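Local coordinates for uncharacterized protein AsqI (Emericella nidulans, PDB 5YY3) that catalyses, as a zinc-dependent cyclopenase, the ring contraction of 4'-methoxycyclopenin to 4'-methoxyviridicatin in aspoquinolone biosynthesis, at residues S55-I60 with F137-K142; Y225-L230 with M571-F576. All blocks are in the same frame, centred on the assembly; numbering follows the deposited sequence.

Contact 1: residues S55-I60 with F137-K142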
# COMPACT_ATOMS: atom_id res chain seq x y z
N SER A 55 18.68 9.74 -46.63
CA SER A 55 19.77 9.87 -45.67
C SER A 55 20.10 11.34 -45.36
O SER A 55 20.69 11.66 -44.33
CB SER A 55 21.03 9.14 -46.17
OG SER A 55 21.25 9.40 -47.54
N ASP A 56 19.70 12.24 -46.27
CA ASP A 56 19.76 13.67 -45.99
C ASP A 56 18.80 13.99 -44.85
O ASP A 56 19.14 14.72 -43.92
CB ASP A 56 19.39 14.48 -47.23
CG ASP A 56 20.56 14.72 -48.15
OD1 ASP A 56 21.71 14.66 -47.66
OD2 ASP A 56 20.33 14.99 -49.35
N VAL A 57 17.60 13.43 -44.94
CA VAL A 57 16.56 13.66 -43.96
C VAL A 57 16.97 13.14 -42.58
O VAL A 57 16.85 13.86 -41.59
CB VAL A 57 15.22 13.01 -44.40
CG1 VAL A 57 14.20 13.03 -43.28
CG2 VAL A 57 14.68 13.72 -45.63
N ARG A 58 17.47 11.90 -42.52
CA ARG A 58 17.99 11.34 -41.27
C ARG A 58 19.16 12.17 -40.73
O ARG A 58 19.27 12.39 -39.53
CB ARG A 58 18.44 9.88 -41.46
CG ARG A 58 17.30 8.89 -41.65
CD ARG A 58 17.83 7.51 -42.04
NE ARG A 58 17.46 7.15 -43.41
CZ ARG A 58 18.22 6.45 -44.24
NH1 ARG A 58 19.42 6.03 -43.84
NH2 ARG A 58 17.80 6.17 -45.46
N GLY A 59 20.02 12.63 -41.63
CA GLY A 59 21.13 13.48 -41.24
C GLY A 59 20.67 14.77 -40.59
O GLY A 59 21.24 15.22 -39.59
N ILE A 60 19.64 15.38 -41.16
CA ILE A 60 19.10 16.64 -40.63
C ILE A 60 18.46 16.42 -39.26
O ILE A 60 18.77 17.12 -38.30
CB ILE A 60 18.07 17.27 -41.61
CG1 ILE A 60 18.76 17.64 -42.93
CG2 ILE A 60 17.41 18.49 -40.99
CD1 ILE A 60 17.81 18.03 -44.05
N PHE A 137 9.19 9.80 -45.60
CA PHE A 137 8.46 10.14 -44.38
C PHE A 137 9.37 10.79 -43.36
O PHE A 137 10.58 10.60 -43.42
CB PHE A 137 7.84 8.88 -43.78
CG PHE A 137 6.84 8.22 -44.67
CD1 PHE A 137 5.83 8.97 -45.26
CD2 PHE A 137 6.92 6.86 -44.93
CE1 PHE A 137 4.91 8.36 -46.08
CE2 PHE A 137 5.99 6.25 -45.76
CZ PHE A 137 4.99 7.00 -46.33
N PRO A 138 8.79 11.57 -42.44
CA PRO A 138 9.60 12.01 -41.30
C PRO A 138 10.08 10.77 -40.54
O PRO A 138 9.36 9.77 -40.51
CB PRO A 138 8.64 12.87 -40.47
CG PRO A 138 7.28 12.67 -41.08
CD PRO A 138 7.46 12.20 -42.47
N PRO A 139 11.29 10.83 -39.96
CA PRO A 139 11.87 9.64 -39.32
C PRO A 139 11.04 9.13 -38.14
O PRO A 139 10.23 9.87 -37.59
CB PRO A 139 13.24 10.14 -38.83
CG PRO A 139 13.54 11.34 -39.67
CD PRO A 139 12.20 11.98 -39.93
N PRO A 140 11.23 7.86 -37.79
CA PRO A 140 10.72 7.33 -36.52
C PRO A 140 11.14 8.22 -35.35
O PRO A 140 12.23 8.78 -35.41
CB PRO A 140 11.39 5.95 -36.43
CG PRO A 140 11.55 5.53 -37.87
CD PRO A 140 11.82 6.81 -38.64
N LEU A 141 10.31 8.35 -34.33
CA LEU A 141 10.69 9.08 -33.13
C LEU A 141 11.99 8.54 -32.56
O LEU A 141 12.74 9.26 -31.90
CB LEU A 141 9.59 9.01 -32.06
CG LEU A 141 9.91 9.58 -30.67
CD1 LEU A 141 10.09 11.07 -30.76
CD2 LEU A 141 8.83 9.23 -29.65
N LYS A 142 12.26 7.26 -32.84
CA LYS A 142 13.45 6.61 -32.31
C LYS A 142 14.73 7.28 -32.82
O LYS A 142 15.77 7.18 -32.18
CB LYS A 142 13.48 5.13 -32.66
CG LYS A 142 14.39 4.38 -31.69
CD LYS A 142 15.11 3.17 -32.28
CE LYS A 142 16.26 2.68 -31.36
NZ LYS A 142 16.86 3.81 -30.59
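Val57, on the short helix 53-61, faces Pro139 in a run of three prolines, 138-140, in polyproline II conformation, and the two backbones come closest where the CA atoms of Val57 and Pro138 lie 7.6 Å apart. The contact, away from the zinc ligands themselves, illustrates how a helix can rest on a loop through one pair of side chains, with no hydrogen bond between the segments. The CG1 methyl of Val57, turned anti to its own backbone N (chi1 170°), reaches across to the proline ring and sits evenly against its CG and CD, 4.0 Å from Pro139 CD. Beside the ring, the same methyl is a loose 4.4 Å from the carbonyl O of Phe137. Both main side chains are buried, and Val57 is also covered by Ile101 of helix 97-109 and Leu125 of helix 114-127. On the loop, the guanidinium of Arg554 hydrogen-bonds through NH1 to Pro138 O and through NH2 to Pro139 O. Pro138 and Leu141 touch helix 180-193, which carries the zinc ligands His186 and His190. The arrangement is apolar packing of a helix on a polyproline II segment, within the mainly helical part of this tyrosinase-family, hemocyanin-like fold.

Contact 2: residues Y225-L230 with M571-F576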
# COMPACT_ATOMS: atom_id res chain seq x y z
N TYR A 225 -6.80 7.07 -20.85
CA TYR A 225 -5.91 7.23 -19.71
C TYR A 225 -6.63 7.05 -18.37
O TYR A 225 -6.11 6.42 -17.44
CB TYR A 225 -5.27 8.61 -19.72
CG TYR A 225 -4.21 8.81 -18.65
CD1 TYR A 225 -3.06 8.04 -18.64
CD2 TYR A 225 -4.36 9.79 -17.66
CE1 TYR A 225 -2.07 8.23 -17.67
CE2 TYR A 225 -3.37 10.00 -16.68
CZ TYR A 225 -2.23 9.20 -16.70
OH TYR A 225 -1.22 9.37 -15.77
N GLU A 226 -7.82 7.62 -18.28
CA GLU A 226 -8.58 7.55 -17.05
C GLU A 226 -9.08 6.14 -16.84
O GLU A 226 -9.05 5.62 -15.73
CB GLU A 226 -9.73 8.55 -17.07
CG GLU A 226 -9.27 9.97 -16.77
CD GLU A 226 -10.37 10.82 -16.17
OE1 GLU A 226 -11.43 10.98 -16.82
OE2 GLU A 226 -10.18 11.34 -15.05
N THR A 227 -9.54 5.51 -17.92
CA THR A 227 -9.99 4.13 -17.84
C THR A 227 -8.83 3.22 -17.43
O THR A 227 -9.01 2.28 -16.64
CB THR A 227 -10.60 3.66 -19.17
OG1 THR A 227 -11.77 4.45 -19.45
CG2 THR A 227 -10.97 2.19 -19.13
N GLU A 228 -7.64 3.49 -17.96
CA GLU A 228 -6.46 2.71 -17.63
C GLU A 228 -6.15 2.87 -16.14
O GLU A 228 -5.76 1.92 -15.45
CB GLU A 228 -5.26 3.13 -18.47
CG GLU A 228 -4.09 2.16 -18.41
CD GLU A 228 -4.26 0.99 -19.37
OE1 GLU A 228 -5.34 0.86 -19.99
OE2 GLU A 228 -3.30 0.19 -19.50
N SER A 229 -6.31 4.10 -15.66
CA SER A 229 -6.21 4.39 -14.24
C SER A 229 -7.15 3.53 -13.37
O SER A 229 -6.74 2.98 -12.36
CB SER A 229 -6.49 5.87 -13.99
OG SER A 229 -5.89 6.30 -12.78
N LEU A 230 -8.41 3.41 -13.77
CA LEU A 230 -9.38 2.64 -13.01
C LEU A 230 -9.02 1.16 -12.93
O LEU A 230 -9.38 0.48 -11.96
CB LEU A 230 -10.77 2.79 -13.63
CG LEU A 230 -11.76 3.66 -12.87
CD1 LEU A 230 -11.06 4.90 -12.36
CD2 LEU A 230 -12.92 4.03 -13.77
N MET A 571 -12.14 -7.47 -15.76
CA MET A 571 -12.84 -6.23 -15.48
C MET A 571 -14.03 -6.05 -16.42
O MET A 571 -13.91 -6.25 -17.63
CB MET A 571 -11.88 -5.05 -15.59
CG MET A 571 -12.50 -3.69 -15.34
SD MET A 571 -11.23 -2.42 -15.43
CE MET A 571 -12.19 -0.90 -15.33
N PRO A 572 -15.19 -5.68 -15.86
CA PRO A 572 -16.38 -5.56 -16.72
C PRO A 572 -16.41 -4.28 -17.55
O PRO A 572 -16.22 -3.18 -17.04
CB PRO A 572 -17.55 -5.61 -15.71
CG PRO A 572 -16.96 -5.23 -14.41
CD PRO A 572 -15.52 -5.66 -14.43
N PHE A 573 -16.64 -4.44 -18.85
CA PHE A 573 -16.83 -3.32 -19.76
C PHE A 573 -18.15 -3.48 -20.50
O PHE A 573 -18.73 -4.55 -20.51
CB PHE A 573 -15.68 -3.22 -20.76
CG PHE A 573 -14.42 -2.63 -20.19
CD1 PHE A 573 -13.69 -3.31 -19.23
CD2 PHE A 573 -13.96 -1.40 -20.64
CE1 PHE A 573 -12.51 -2.77 -18.70
CE2 PHE A 573 -12.79 -0.85 -20.11
CZ PHE A 573 -12.06 -1.55 -19.13
N VAL A 574 -18.62 -2.41 -21.13
CA VAL A 574 -19.80 -2.52 -21.97
C VAL A 574 -19.43 -2.16 -23.41
O VAL A 574 -18.70 -1.19 -23.64
CB VAL A 574 -20.93 -1.60 -21.48
CG1 VAL A 574 -22.11 -1.62 -22.45
CG2 VAL A 574 -21.37 -2.01 -20.08
N ALA A 575 -19.90 -2.96 -24.36
CA ALA A 575 -19.73 -2.65 -25.77
C ALA A 575 -21.02 -2.06 -26.31
O ALA A 575 -22.10 -2.49 -25.94
CB ALA A 575 -19.35 -3.87 -26.56
N PHE A 576 -20.88 -1.06 -27.17
CA PHE A 576 -22.00 -0.32 -27.72
C PHE A 576 -21.81 -0.26 -29.23
O PHE A 576 -20.71 0.01 -29.72
CB PHE A 576 -22.06 1.09 -27.11
CG PHE A 576 -22.86 2.08 -27.90
CD1 PHE A 576 -22.26 2.81 -28.93
CD2 PHE A 576 -24.19 2.32 -27.60
CE1 PHE A 576 -22.97 3.74 -29.64
CE2 PHE A 576 -24.92 3.26 -28.32
CZ PHE A 576 -24.31 3.97 -29.34
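Thr227 and Phe573 meet across a junction between a helix of the hemocyanin-type metal-binding domain and a strand of the immunoglobulin-like domain. They exemplify a methyl-to-ring-edge contact: the two side chains arrive from opposite directions, the phenyl ring swung toward the helix, and the threonine methyl CG2 meets the rim of that ring near its plane, 3.7 Å from Phe573 CE2, with CZ almost as close. It does not lie over the face, so this is edge packing. The threonine is amphipathic, and its rotation sorts the two branches: with chi1 at -63°, CG2 is anti to the backbone N and turned to the ring, while OG1 hydrogen-bonds to the carbonyl O of Ala223, one turn earlier in helix 210-231. The buried hydroxyl thus has a partner within its own helix. The side chain of Phe573 in turn touches Ala497 and Ile643 on the two strands flanking its own.

One helical turn on from Thr227, Leu230 faces Met571, the first residue of strand 571-580, and is also packed by Phe267 of the second subunit. The CA atoms of Leu230 and Met571 are 9.8 Å apart, and the methionine spans a little over half of that gap because its chain is fully extended, with chi1, chi2 and chi3 all near 180°. No hydrogen bond joins helix and strand here; the reach ends at the terminal methyl, where Met571 CE stands 4.3 Å from Leu230 CB.

Overall arrangement
Contact 1 and contact 2 come in series along the chain, the first closing before the second opens, and lie on opposite sides of the chain's centre. Their centres are 37 Å apart and their nearest atoms about 16 Å, so they do not touch. They share no helix or strand, yet each has one segment in the hemocyanin-like (tyrosinase-family) helical domain, which here binds zinc: 137-142 in a loop and 225-230 on helix 210-231. Contact 1 is internal to the helical part of the chain, whereas contact 2 lies where that part meets the mixed sheet and so joins the two domains. Helix 210-231 of contact 2 also carries the zinc ligand His218.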